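Long-range contacts in type-iv like pilin ttha1219 (Thermus thermophilus, PDB 5G23), which is a type IV pilin-like protein that probably takes part in the pilus-linked uptake of DNA during natural competence: residues B[48-53]-B[223-228]; B[54-59]-B[107-112]; B[142-147]-B[177-182]; B[193-198]-B[213-218]. One frame throughout, in Å; residues are numbered along the deposited sequence.

Contact 1. Residues B[48-53]-B[223-228]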
loop_
_atom_site.group_PDB
_atom_site.type_symbol
_atom_site.label_atom_id
_atom_site.label_comp_id
_atom_site.label_asym_id
_atom_site.label_seq_id
_atom_site.Cartn_x
_atom_site.Cartn_y
_atom_site.Cartn_z
ATOM N N GLU B 48 7.160 4.813 7.372
ATOM C CA GLU B 48 7.264 3.565 6.606
ATOM C C GLU B 48 6.363 2.464 7.168
ATOM O O GLU B 48 5.870 1.616 6.435
ATOM C CB GLU B 48 8.653 2.997 6.624
ATOM C CG GLU B 48 8.885 2.016 5.515
ATOM C CD GLU B 48 10.352 1.571 5.425
ATOM O OE1 GLU B 48 11.229 1.977 6.275
ATOM O OE2 GLU B 48 10.633 0.845 4.437
ATOM N N LEU B 49 6.272 2.393 8.475
ATOM C CA LEU B 49 5.361 1.455 9.124
ATOM C C LEU B 49 3.900 1.818 8.755
ATOM O O LEU B 49 3.072 0.875 8.565
ATOM C CB LEU B 49 5.509 1.440 10.628
ATOM C CG LEU B 49 6.828 0.901 11.165
ATOM C CD1 LEU B 49 6.884 0.979 12.659
ATOM C CD2 LEU B 49 7.084 -0.558 10.742
ATOM N N SER B 50 3.575 3.091 8.679
ATOM C CA SER B 50 2.195 3.500 8.266
ATOM C C SER B 50 1.879 3.071 6.809
ATOM O O SER B 50 0.819 2.570 6.582
ATOM C CB SER B 50 1.962 4.998 8.422
ATOM O OG SER B 50 2.054 5.244 9.847
ATOM N N LEU B 51 2.846 3.193 5.902
ATOM C CA LEU B 51 2.681 2.721 4.548
ATOM C C LEU B 51 2.418 1.208 4.576
ATOM O O LEU B 51 1.562 0.708 3.837
ATOM C CB LEU B 51 3.910 3.058 3.709
ATOM C CG LEU B 51 4.067 4.515 3.283
ATOM C CD1 LEU B 51 5.444 4.713 2.682
ATOM C CD2 LEU B 51 3.033 4.879 2.257
ATOM N N THR B 52 3.206 0.490 5.373
ATOM C CA THR B 52 3.146 -0.964 5.429
ATOM C C THR B 52 1.794 -1.377 5.938
ATOM O O THR B 52 1.121 -2.263 5.387
ATOM C CB THR B 52 4.288 -1.527 6.357
ATOM O OG1 THR B 52 5.542 -1.161 5.819
ATOM C CG2 THR B 52 4.257 -3.013 6.437
ATOM N N ALA B 53 1.315 -0.683 6.963
ATOM C CA ALA B 53 -0.004 -1.012 7.468
ATOM C C ALA B 53 -1.134 -0.749 6.469
ATOM O O ALA B 53 -2.083 -1.544 6.405
ATOM C CB ALA B 53 -0.282 -0.217 8.732
ATOM N N ALA B 223 10.619 1.845 16.358
ATOM C CA ALA B 223 9.231 2.335 16.208
ATOM C C ALA B 223 8.318 1.109 16.027
ATOM O O ALA B 223 8.772 0.054 15.584
ATOM C CB ALA B 223 9.098 3.233 15.025
ATOM N N GLU B 224 7.087 1.270 16.439
ATOM C CA GLU B 224 6.107 0.175 16.366
ATOM C C GLU B 224 4.772 0.662 15.887
ATOM O O GLU B 224 4.480 1.865 15.875
ATOM C CB GLU B 224 5.958 -0.492 17.737
ATOM C CG GLU B 224 5.264 0.459 18.758
ATOM C CD GLU B 224 5.191 -0.061 20.164
ATOM O OE1 GLU B 224 5.627 -1.218 20.452
ATOM O OE2 GLU B 224 4.746 0.748 21.034
ATOM N N LYS B 225 3.936 -0.270 15.427
ATOM C CA LYS B 225 2.666 0.093 15.000
ATOM C C LYS B 225 1.706 -1.074 15.253
ATOM O O LYS B 225 2.004 -2.193 14.919
ATOM C CB LYS B 225 2.627 0.488 13.540
ATOM C CG LYS B 225 1.327 1.240 13.221
ATOM C CD LYS B 225 1.312 1.662 11.788
ATOM C CE LYS B 225 0.008 2.348 11.434
ATOM N NZ LYS B 225 -0.021 3.702 12.042
ATOM N N LEU B 226 0.586 -0.745 15.874
ATOM C CA LEU B 226 -0.564 -1.659 16.015
ATOM C C LEU B 226 -1.718 -1.117 15.186
ATOM O O LEU B 226 -2.084 0.051 15.323
ATOM C CB LEU B 226 -1.009 -1.764 17.461
ATOM C CG LEU B 226 -2.247 -2.606 17.787
ATOM C CD1 LEU B 226 -1.956 -4.065 17.586
ATOM C CD2 LEU B 226 -2.713 -2.358 19.192
ATOM N N TRP B 227 -2.351 -1.980 14.367
ATOM C CA TRP B 227 -3.521 -1.564 13.643
ATOM C C TRP B 227 -4.556 -2.698 13.576
ATOM O O TRP B 227 -4.169 -3.862 13.604
ATOM C CB TRP B 227 -3.138 -0.957 12.295
ATOM C CG TRP B 227 -2.616 -1.887 11.235
ATOM C CD1 TRP B 227 -3.266 -2.193 10.142
ATOM C CD2 TRP B 227 -1.337 -2.488 11.125
ATOM N NE1 TRP B 227 -2.544 -3.013 9.352
ATOM C CE2 TRP B 227 -1.329 -3.209 9.941
ATOM C CE3 TRP B 227 -0.208 -2.559 11.958
ATOM C CZ2 TRP B 227 -0.241 -3.962 9.528
ATOM C CZ3 TRP B 227 0.920 -3.239 11.523
ATOM C CH2 TRP B 227 0.897 -3.967 10.317
ATOM N N ILE B 228 -5.816 -2.311 13.505
ATOM C CA ILE B 228 -6.920 -3.214 13.512
ATOM C C ILE B 228 -7.564 -3.178 12.156
ATOM O O ILE B 228 -7.800 -2.113 11.603
ATOM C CB ILE B 228 -7.987 -2.785 14.516
ATOM C CG1 ILE B 228 -7.378 -2.568 15.876
ATOM C CG2 ILE B 228 -9.086 -3.844 14.502
ATOM C CD1 ILE B 228 -6.580 -3.755 16.428
#
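One face of the Trp227 indole carries the methyl group of Ala53, and its rim has the carbonyl oxygen of Lys225, within the same strand, lying in plane. Ala53 CB stands over the five-membered ring, 3.5 Å from its centroid and 14° off the ring normal, a CH-pi contact over the face. Leu56 and Ala57, one turn further along the helix, also pack on the indole.

Two further side chains of strand 223-228 meet the helix. Lys225 passes its aliphatic part across Ala53, with CE 3.7 Å from Ala53 CB, and bends at chi4 (73°), which turns NZ to Ser50 OG for a weak hydrogen bond of 3.4 Å. Ser50 OG is also bonded to Ala46 O, one turn back. Leu49 CD1 reaches Ala223, 3.9 Å from its CB.

Segments 48-53 and 223-228 run at 27°, their axes 8.7 Å apart; the strand is at the edge of the four-stranded sheet within this chain, and the result is an alpha-on-beta packing that fits the pilin fold. Apolar and CH-pi contacts carry this interface, and the lysine-serine bond, being long, probably adds little.

Contact 2. Residues B[54-59]-B[107-112]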
loop_
_atom_site.group_PDB
_atom_site.type_symbol
_atom_site.label_atom_id
_atom_site.label_comp_id
_atom_site.label_asym_id
_atom_site.label_seq_id
_atom_site.Cartn_x
_atom_site.Cartn_y
_atom_site.Cartn_z
ATOM N N THR B 54 -1.023 0.316 5.693
ATOM C CA THR B 54 -2.042 0.625 4.657
ATOM C C THR B 54 -2.042 -0.477 3.617
ATOM O O THR B 54 -3.111 -0.928 3.241
ATOM C CB THR B 54 -1.743 1.960 3.995
ATOM O OG1 THR B 54 -1.756 2.976 5.016
ATOM C CG2 THR B 54 -2.704 2.305 2.864
ATOM N N VAL B 55 -0.842 -1.003 3.243
ATOM C CA VAL B 55 -0.806 -2.068 2.231
ATOM C C VAL B 55 -1.488 -3.306 2.768
ATOM O O VAL B 55 -2.278 -3.922 2.104
ATOM C CB VAL B 55 0.641 -2.352 1.785
ATOM C CG1 VAL B 55 0.759 -3.594 0.898
ATOM C CG2 VAL B 55 1.217 -1.133 1.011
ATOM N N LEU B 56 -1.110 -3.743 3.973
ATOM C CA LEU B 56 -1.630 -4.980 4.522
ATOM C C LEU B 56 -3.094 -4.894 4.853
ATOM O O LEU B 56 -3.842 -5.882 4.640
ATOM C CB LEU B 56 -0.803 -5.400 5.751
ATOM C CG LEU B 56 0.405 -6.307 5.536
ATOM C CD1 LEU B 56 1.465 -5.595 4.678
ATOM C CD2 LEU B 56 1.016 -6.712 6.901
ATOM N N ALA B 57 -3.551 -3.748 5.365
ATOM C CA ALA B 57 -4.939 -3.616 5.718
ATOM C C ALA B 57 -5.841 -3.693 4.550
ATOM O O ALA B 57 -6.884 -4.369 4.583
ATOM C CB ALA B 57 -5.206 -2.335 6.438
ATOM N N ARG B 58 -5.424 -3.063 3.454
ATOM C CA ARG B 58 -6.273 -3.069 2.264
ATOM C C ARG B 58 -6.411 -4.467 1.714
ATOM O O ARG B 58 -7.470 -4.860 1.238
ATOM C CB ARG B 58 -5.727 -2.124 1.209
ATOM C CG ARG B 58 -6.670 -1.886 0.048
ATOM C CD ARG B 58 -6.128 -0.990 -1.101
ATOM N NE ARG B 58 -7.222 -0.696 -2.068
ATOM C CZ ARG B 58 -7.662 0.505 -2.435
ATOM N NH1 ARG B 58 -7.066 1.638 -1.991
ATOM N NH2 ARG B 58 -8.676 0.591 -3.293
ATOM N N GLU B 59 -5.335 -5.229 1.760
ATOM C CA GLU B 59 -5.347 -6.547 1.246
ATOM C C GLU B 59 -6.169 -7.502 2.154
ATOM O O GLU B 59 -6.896 -8.358 1.667
ATOM C CB GLU B 59 -3.886 -6.969 1.110
ATOM C CG GLU B 59 -3.596 -8.333 0.560
ATOM C CD GLU B 59 -3.566 -8.344 -0.932
ATOM O OE1 GLU B 59 -3.659 -7.251 -1.535
ATOM O OE2 GLU B 59 -3.588 -9.460 -1.461
ATOM N N THR B 107 -3.315 -14.695 -0.847
ATOM C CA THR B 107 -2.377 -13.726 -0.396
ATOM C C THR B 107 -1.752 -14.221 0.886
ATOM O O THR B 107 -2.424 -14.862 1.716
ATOM C CB THR B 107 -3.091 -12.350 -0.225
ATOM O OG1 THR B 107 -2.094 -11.324 -0.076
ATOM C CG2 THR B 107 -4.041 -12.328 0.973
ATOM N N GLY B 108 -0.485 -13.922 1.062
ATOM C CA GLY B 108 0.266 -14.315 2.290
ATOM C C GLY B 108 1.377 -13.353 2.711
ATOM O O GLY B 108 2.086 -12.760 1.865
ATOM N N TYR B 109 1.528 -13.205 4.027
ATOM C CA TYR B 109 2.558 -12.415 4.604
ATOM C C TYR B 109 3.305 -13.251 5.622
ATOM O O TYR B 109 2.679 -14.008 6.377
ATOM C CB TYR B 109 1.951 -11.192 5.319
ATOM C CG TYR B 109 1.333 -10.247 4.385
ATOM C CD1 TYR B 109 2.135 -9.312 3.700
ATOM C CD2 TYR B 109 -0.009 -10.187 4.225
ATOM C CE1 TYR B 109 1.564 -8.426 2.815
ATOM C CE2 TYR B 109 -0.592 -9.296 3.349
ATOM C CZ TYR B 109 0.204 -8.428 2.644
ATOM O OH TYR B 109 -0.382 -7.489 1.826
ATOM N N GLU B 110 4.612 -13.087 5.674
ATOM C CA GLU B 110 5.493 -13.730 6.695
ATOM C C GLU B 110 6.726 -12.917 6.951
ATOM O O GLU B 110 7.117 -12.163 6.100
ATOM C CB GLU B 110 6.011 -15.073 6.139
ATOM C CG GLU B 110 4.957 -16.113 5.834
ATOM C CD GLU B 110 5.536 -17.507 5.667
ATOM O OE1 GLU B 110 6.652 -17.787 6.225
ATOM O OE2 GLU B 110 4.881 -18.312 4.945
ATOM N N VAL B 111 7.360 -13.105 8.105
ATOM C CA VAL B 111 8.658 -12.488 8.398
ATOM C C VAL B 111 9.725 -13.581 8.389
ATOM O O VAL B 111 9.528 -14.675 8.897
ATOM C CB VAL B 111 8.712 -11.770 9.762
ATOM C CG1 VAL B 111 10.131 -11.327 10.134
ATOM C CG2 VAL B 111 7.884 -10.540 9.709
ATOM N N ASN B 112 10.839 -13.253 7.789
ATOM C CA ASN B 112 12.007 -14.144 7.796
ATOM C C ASN B 112 13.268 -13.283 7.781
ATOM O O ASN B 112 13.344 -12.332 6.977
ATOM C CB ASN B 112 11.975 -15.017 6.538
ATOM C CG ASN B 112 13.281 -15.798 6.358
ATOM O OD1 ASN B 112 14.111 -15.471 5.501
ATOM N ND2 ASN B 112 13.480 -16.800 7.199
#
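The packing of the N-terminal helix on a beta-sheet, the hallmark of the type IV pilin fold, is seen here where Leu56 and Glu59 meet Tyr109 and Thr107 of strand 104-112. This strand belongs to the seven-stranded antiparallel sheet. Segment 107-112 runs roughly against the direction of segment 54-59, with axes 10.6 Å apart, a separation bridged by side chains.

Leu56 and Tyr109 slide past each other in opposite directions. Leu56 CG stands over one face of the phenol ring, displaced toward its rim, at 3.6 Å from the centroid and 14° off the normal, a CH-pi contact. The branch CD1 goes on to Tyr109 CE1 at 3.4 Å. The hydroxyl end of Tyr109 lies by the helix, where Glu59 CG approaches OH to 3.6 Å near the ring plane. The carboxylate is turned 86° from that plane. Tyr109 also meets the ring of Trp118 from strand 115-122.

The two carboxylate oxygens of Glu59 have different partners. OE2 serves Thr107, whereas OE1 faces Arg58 of the second subunit, outside this pair of segments, at a distance that makes the attraction weak. Thr107 OG1 in turn is hydrogen-bonded to Trp118 NE1, which probably helps to fix the hydroxyl. Glu59 and Thr107 meet tip to tip, and Thr107 OG1 donates to Glu59 OE2 over 2.8 Å, arriving on the anti side of the oxygen and 28° out of the carboxylate plane.

Contact 3. Residues B[142-147]-B[177-182]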
loop_
_atom_site.group_PDB
_atom_site.type_symbol
_atom_site.label_atom_id
_atom_site.label_comp_id
_atom_site.label_asym_id
_atom_site.label_seq_id
_atom_site.Cartn_x
_atom_site.Cartn_y
_atom_site.Cartn_z
ATOM N N VAL B 142 12.924 -5.812 10.873
ATOM C CA VAL B 142 11.613 -6.102 11.448
ATOM C C VAL B 142 11.871 -7.086 12.580
ATOM O O VAL B 142 12.217 -8.211 12.316
ATOM C CB VAL B 142 10.611 -6.611 10.352
ATOM C CG1 VAL B 142 9.272 -6.976 10.972
ATOM C CG2 VAL B 142 10.390 -5.511 9.328
ATOM N N GLU B 143 11.676 -6.633 13.820
ATOM C CA GLU B 143 11.996 -7.421 15.027
ATOM C C GLU B 143 10.778 -8.213 15.538
ATOM O O GLU B 143 10.936 -9.163 16.298
ATOM C CB GLU B 143 12.497 -6.530 16.111
ATOM C CG GLU B 143 13.835 -5.933 15.662
ATOM C CD GLU B 143 14.450 -4.994 16.657
ATOM O OE1 GLU B 143 13.812 -4.606 17.670
ATOM O OE2 GLU B 143 15.578 -4.601 16.369
ATOM N N ALA B 144 9.591 -7.822 15.118
ATOM C CA ALA B 144 8.353 -8.545 15.502
ATOM C C ALA B 144 7.230 -8.288 14.552
ATOM O O ALA B 144 7.033 -7.137 14.108
ATOM C CB ALA B 144 7.952 -8.186 16.937
ATOM N N PHE B 145 6.509 -9.353 14.203
ATOM C CA PHE B 145 5.291 -9.299 13.414
ATOM C C PHE B 145 4.344 -10.237 14.124
ATOM O O PHE B 145 4.668 -11.368 14.415
ATOM C CB PHE B 145 5.445 -9.696 11.925
ATOM C CG PHE B 145 4.180 -9.691 11.120
ATOM C CD1 PHE B 145 3.358 -8.604 11.073
ATOM C CD2 PHE B 145 3.829 -10.794 10.328
ATOM C CE1 PHE B 145 2.175 -8.613 10.311
ATOM C CE2 PHE B 145 2.639 -10.837 9.556
ATOM C CZ PHE B 145 1.844 -9.710 9.519
ATOM N N ARG B 146 3.226 -9.668 14.554
ATOM C CA ARG B 146 2.219 -10.418 15.365
ATOM C C ARG B 146 0.881 -10.200 14.729
ATOM O O ARG B 146 0.537 -9.060 14.258
ATOM C CB ARG B 146 2.155 -9.947 16.836
ATOM C CG ARG B 146 3.432 -10.061 17.596
ATOM C CD ARG B 146 3.808 -11.532 17.818
ATOM N NE ARG B 146 4.933 -11.565 18.744
ATOM C CZ ARG B 146 6.201 -11.616 18.366
ATOM N NH1 ARG B 146 6.541 -11.663 17.074
ATOM N NH2 ARG B 146 7.165 -11.530 19.296
ATOM N N VAL B 147 0.035 -11.260 14.705
ATOM C CA VAL B 147 -1.351 -11.114 14.249
ATOM C C VAL B 147 -2.237 -11.841 15.275
ATOM O O VAL B 147 -1.980 -12.989 15.581
ATOM C CB VAL B 147 -1.576 -11.789 12.892
ATOM C CG1 VAL B 147 -2.988 -11.617 12.401
ATOM C CG2 VAL B 147 -0.583 -11.226 11.837
ATOM N N ALA B 177 -5.855 -7.967 14.473
ATOM C CA ALA B 177 -4.915 -6.997 14.976
ATOM C C ALA B 177 -3.530 -7.371 14.500
ATOM O O ALA B 177 -3.075 -8.509 14.679
ATOM C CB ALA B 177 -4.931 -6.939 16.483
ATOM N N LEU B 178 -2.842 -6.416 13.884
ATOM C CA LEU B 178 -1.506 -6.599 13.385
ATOM C C LEU B 178 -0.529 -5.652 14.093
ATOM O O LEU B 178 -0.895 -4.509 14.410
ATOM C CB LEU B 178 -1.475 -6.365 11.885
ATOM C CG LEU B 178 -2.309 -7.419 11.171
ATOM C CD1 LEU B 178 -3.639 -6.797 10.873
ATOM C CD2 LEU B 178 -1.655 -7.829 9.903
ATOM N N TYR B 179 0.656 -6.178 14.401
ATOM C CA TYR B 179 1.687 -5.425 15.110
ATOM C C TYR B 179 3.029 -5.613 14.415
ATOM O O TYR B 179 3.411 -6.709 14.106
ATOM C CB TYR B 179 1.790 -5.897 16.572
ATOM C CG TYR B 179 2.931 -5.282 17.315
ATOM C CD1 TYR B 179 2.808 -4.055 17.940
ATOM C CD2 TYR B 179 4.174 -5.952 17.407
ATOM C CE1 TYR B 179 3.859 -3.466 18.617
ATOM C CE2 TYR B 179 5.244 -5.390 18.095
ATOM C CZ TYR B 179 5.071 -4.157 18.732
ATOM O OH TYR B 179 6.098 -3.600 19.343
ATOM N N LEU B 180 3.739 -4.480 14.208
ATOM C CA LEU B 180 5.091 -4.492 13.747
ATOM C C LEU B 180 5.986 -3.682 14.705
ATOM O O LEU B 180 5.571 -2.601 15.221
ATOM C CB LEU B 180 5.170 -3.855 12.358
ATOM C CG LEU B 180 4.641 -4.668 11.189
ATOM C CD1 LEU B 180 4.490 -3.789 9.954
ATOM C CD2 LEU B 180 5.622 -5.816 10.942
ATOM N N LEU B 181 7.158 -4.244 14.997
ATOM C CA LEU B 181 8.258 -3.531 15.659
ATOM C C LEU B 181 9.427 -3.562 14.698
ATOM O O LEU B 181 9.790 -4.612 14.182
ATOM C CB LEU B 181 8.620 -4.185 16.956
ATOM C CG LEU B 181 9.788 -3.627 17.697
ATOM C CD1 LEU B 181 9.520 -2.259 18.250
ATOM C CD2 LEU B 181 10.187 -4.572 18.842
ATOM N N ALA B 182 10.035 -2.406 14.471
ATOM C CA ALA B 182 11.181 -2.317 13.600
ATOM C C ALA B 182 12.213 -1.412 14.236
ATOM O O ALA B 182 11.912 -0.549 15.067
ATOM C CB ALA B 182 10.820 -1.813 12.212
#
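The carbonyl oxygen of Leu181 is gripped by two successive amides: Glu143 N at 2.8 Å and, more weakly, Ala144 N at 3.3 Å. Because both residues face Leu181, this is a classic beta bulge, and the register moves by one between the Val142-Ala182 and Ala144-Leu181 pairs. Glu143 takes up the extra position with a psi of -18°, far from the values of its strand neighbours. Its carboxylate is held outside the pair, by a salt bridge to Arg222 and a hydrogen bond to Ser183.

Beyond the bulge the strands are regular and antiparallel. Leu181 N returns a bond to Ala144 O at 3.0 Å, and Arg146 and Tyr179 exchange amide bonds in the next hydrogen-bonded pair.

The Phe145 face is aliphatic and aromatic. Leu180 CD2 lies 3.6 Å from Phe145 CD1 and 3.8 Å from Val142 CG1, bridging the two side chains, while Leu178 CD2 meets Phe145 CE1 at the ring edge, 3.9 Å away. On the other face, Arg146 and Tyr179 lie side by side and point the same way, with guanidinium and ring planes 60° apart. Arg146 NH2 bonds to Glu211 O outside the pair; Tyr179 OH goes to Glu224.

Strand 173-184 lies between 141-151 and 221-230 in the four-stranded sheet. Helix 44-61 packs on the face bearing Phe145, Leu178 and Leu180, through Leu49, Thr52, Leu56 and Leu60, and Val111 of strand 104-112 reaches Val142 and Phe145 there.

Contact 4. Residues B[193-198]-B[213-218]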
loop_
_atom_site.group_PDB
_atom_site.type_symbol
_atom_site.label_atom_id
_atom_site.label_comp_id
_atom_site.label_asym_id
_atom_site.label_seq_id
_atom_site.Cartn_x
_atom_site.Cartn_y
_atom_site.Cartn_z
ATOM N N PHE B 193 13.903 1.571 24.028
ATOM C CA PHE B 193 12.504 1.600 23.710
ATOM C C PHE B 193 11.824 0.408 24.401
ATOM O O PHE B 193 12.397 -0.647 24.512
ATOM C CB PHE B 193 12.352 1.499 22.199
ATOM C CG PHE B 193 10.973 1.586 21.741
ATOM C CD1 PHE B 193 10.333 2.817 21.703
ATOM C CD2 PHE B 193 10.288 0.435 21.343
ATOM C CE1 PHE B 193 9.034 2.922 21.275
ATOM C CE2 PHE B 193 8.996 0.528 20.914
ATOM C CZ PHE B 193 8.350 1.759 20.887
ATOM N N THR B 194 10.610 0.656 24.896
ATOM C CA THR B 194 9.776 -0.381 25.498
ATOM C C THR B 194 8.617 -0.749 24.549
ATOM O O THR B 194 7.663 0.014 24.396
ATOM C CB THR B 194 9.185 0.044 26.870
ATOM O OG1 THR B 194 10.274 0.377 27.744
ATOM C CG2 THR B 194 8.424 -1.126 27.482
ATOM N N PRO B 195 8.724 -1.944 23.922
ATOM C CA PRO B 195 7.639 -2.302 23.010
ATOM C C PRO B 195 6.318 -2.311 23.747
ATOM O O PRO B 195 6.267 -2.796 24.866
ATOM C CB PRO B 195 8.026 -3.711 22.550
ATOM C CG PRO B 195 9.557 -3.638 22.559
ATOM C CD PRO B 195 9.812 -2.936 23.872
ATOM N N GLY B 196 5.273 -1.845 23.078
ATOM C CA GLY B 196 3.948 -1.704 23.649
ATOM C C GLY B 196 3.678 -0.316 24.216
ATOM O O GLY B 196 2.527 0.063 24.392
ATOM N N SER B 197 4.726 0.467 24.436
ATOM C CA SER B 197 4.564 1.756 25.114
ATOM C C SER B 197 3.815 2.789 24.279
ATOM O O SER B 197 3.242 3.730 24.847
ATOM C CB SER B 197 5.903 2.289 25.576
ATOM O OG SER B 197 6.740 2.628 24.511
ATOM N N THR B 198 3.773 2.645 22.941
ATOM C CA THR B 198 3.140 3.622 22.113
ATOM C C THR B 198 1.798 3.171 21.543
ATOM O O THR B 198 1.291 3.803 20.587
ATOM C CB THR B 198 4.061 4.112 20.949
ATOM O OG1 THR B 198 4.222 3.084 19.986
ATOM C CG2 THR B 198 5.407 4.553 21.461
ATOM N N PRO B 213 8.138 -8.634 22.219
ATOM C CA PRO B 213 9.467 -8.886 22.672
ATOM C C PRO B 213 10.065 -7.683 23.432
ATOM O O PRO B 213 9.401 -6.632 23.645
ATOM C CB PRO B 213 10.233 -9.062 21.403
ATOM C CG PRO B 213 9.580 -8.079 20.479
ATOM C CD PRO B 213 8.137 -8.048 20.867
ATOM N N GLY B 214 11.227 -7.932 24.011
ATOM C CA GLY B 214 12.021 -6.873 24.650
ATOM C C GLY B 214 12.820 -6.210 23.513
ATOM O O GLY B 214 12.633 -6.534 22.352
ATOM N N ALA B 215 13.574 -5.197 23.847
ATOM C CA ALA B 215 14.410 -4.537 22.843
ATOM C C ALA B 215 15.856 -4.681 23.244
ATOM O O ALA B 215 16.212 -4.341 24.391
ATOM C CB ALA B 215 13.976 -3.099 22.653
ATOM N N PRO B 216 16.669 -5.239 22.368
ATOM C CA PRO B 216 18.073 -5.367 22.749
ATOM C C PRO B 216 18.700 -3.970 22.979
ATOM O O PRO B 216 18.242 -2.999 22.400
ATOM C CB PRO B 216 18.712 -6.096 21.575
ATOM C CG PRO B 216 17.711 -6.154 20.502
ATOM C CD PRO B 216 16.370 -5.755 21.024
ATOM N N ASN B 217 19.666 -3.911 23.873
ATOM C CA ASN B 217 20.314 -2.676 24.293
ATOM C C ASN B 217 21.435 -2.304 23.310
ATOM O O ASN B 217 22.624 -2.417 23.605
ATOM C CB ASN B 217 20.901 -2.891 25.687
ATOM C CG ASN B 217 21.451 -1.631 26.308
ATOM O OD1 ASN B 217 21.076 -0.516 25.958
ATOM N ND2 ASN B 217 22.332 -1.814 27.273
ATOM N N ASP B 218 21.011 -1.923 22.102
ATOM C CA ASP B 218 21.935 -1.704 21.021
ATOM C C ASP B 218 21.883 -0.272 20.486
ATOM O O ASP B 218 22.561 0.000 19.467
ATOM C CB ASP B 218 21.625 -2.654 19.917
ATOM C CG ASP B 218 20.211 -2.485 19.380
ATOM O OD1 ASP B 218 19.493 -1.454 19.710
ATOM O OD2 ASP B 218 19.743 -3.412 18.712
HETATM O O HOH W 1 7.886 -4.998 26.040
#
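Close packing in this contact centres on Pro195, whose ring is set against the backbone of Pro213: CG comes within 3.2 Å of Pro213 O, and CB is 3.4 Å from the same oxygen. Ala215 adds its methyl group, with CB 3.5 Å from Phe193 O and 4.3 Å from Pro195 CD. Pro195 also packs on Tyr179 and Leu181 of the sheet.

The bonding between the two segments runs through water. A single molecule donates to Pro195 O at 3.0 Å and to Pro213 O at 3.3 Å, joining two carbonyls that cannot bond each other directly. Both segments are irregular loops, on either side of helix 207-210 in the long connection from strand 173-184 to strand 221-230.

Internal bonds shape the first loop. Residues Thr194 to Ser197 form a type II beta turn. Gly196 has the positive phi (94°) of its third position, where a side chain would be jammed against the preceding carbonyl O. Thr194 O accepts from both Ser197 N and Ser197 OG, the hydroxyl at 2.8 Å and in the carbonyl plane.

Bonds to the sheet come from both loops. Glu224 takes Gly196 N and Thr198 OG1, while Asp218 forms a salt bridge with Arg222.

Contacts 2 and 3 are buried, contact 1 is partly so, and contact 4 lies at the surface, its centre about 20 Å from that of the chain. Contacts 1 and 2 use successive turns of helix 44-61, one against each sheet, and both touch the second subunit. Leu56 joins them to contact 3 by packing on Trp227, Phe145 and Leu178. Contacts 1 and 3 share a sheet. Contact 3 rests on backbone bonds; both helix contacts have CH-pi packing, to which contact 2 adds a hydroxyl-carboxylate bond; contact 4 has carbon-to-carbonyl packing and one bridging water. Glu224 links contacts 1, 3 and 4 by hydrogen bonds with Tyr179 OH, Gly196 N and Thr198 OG1.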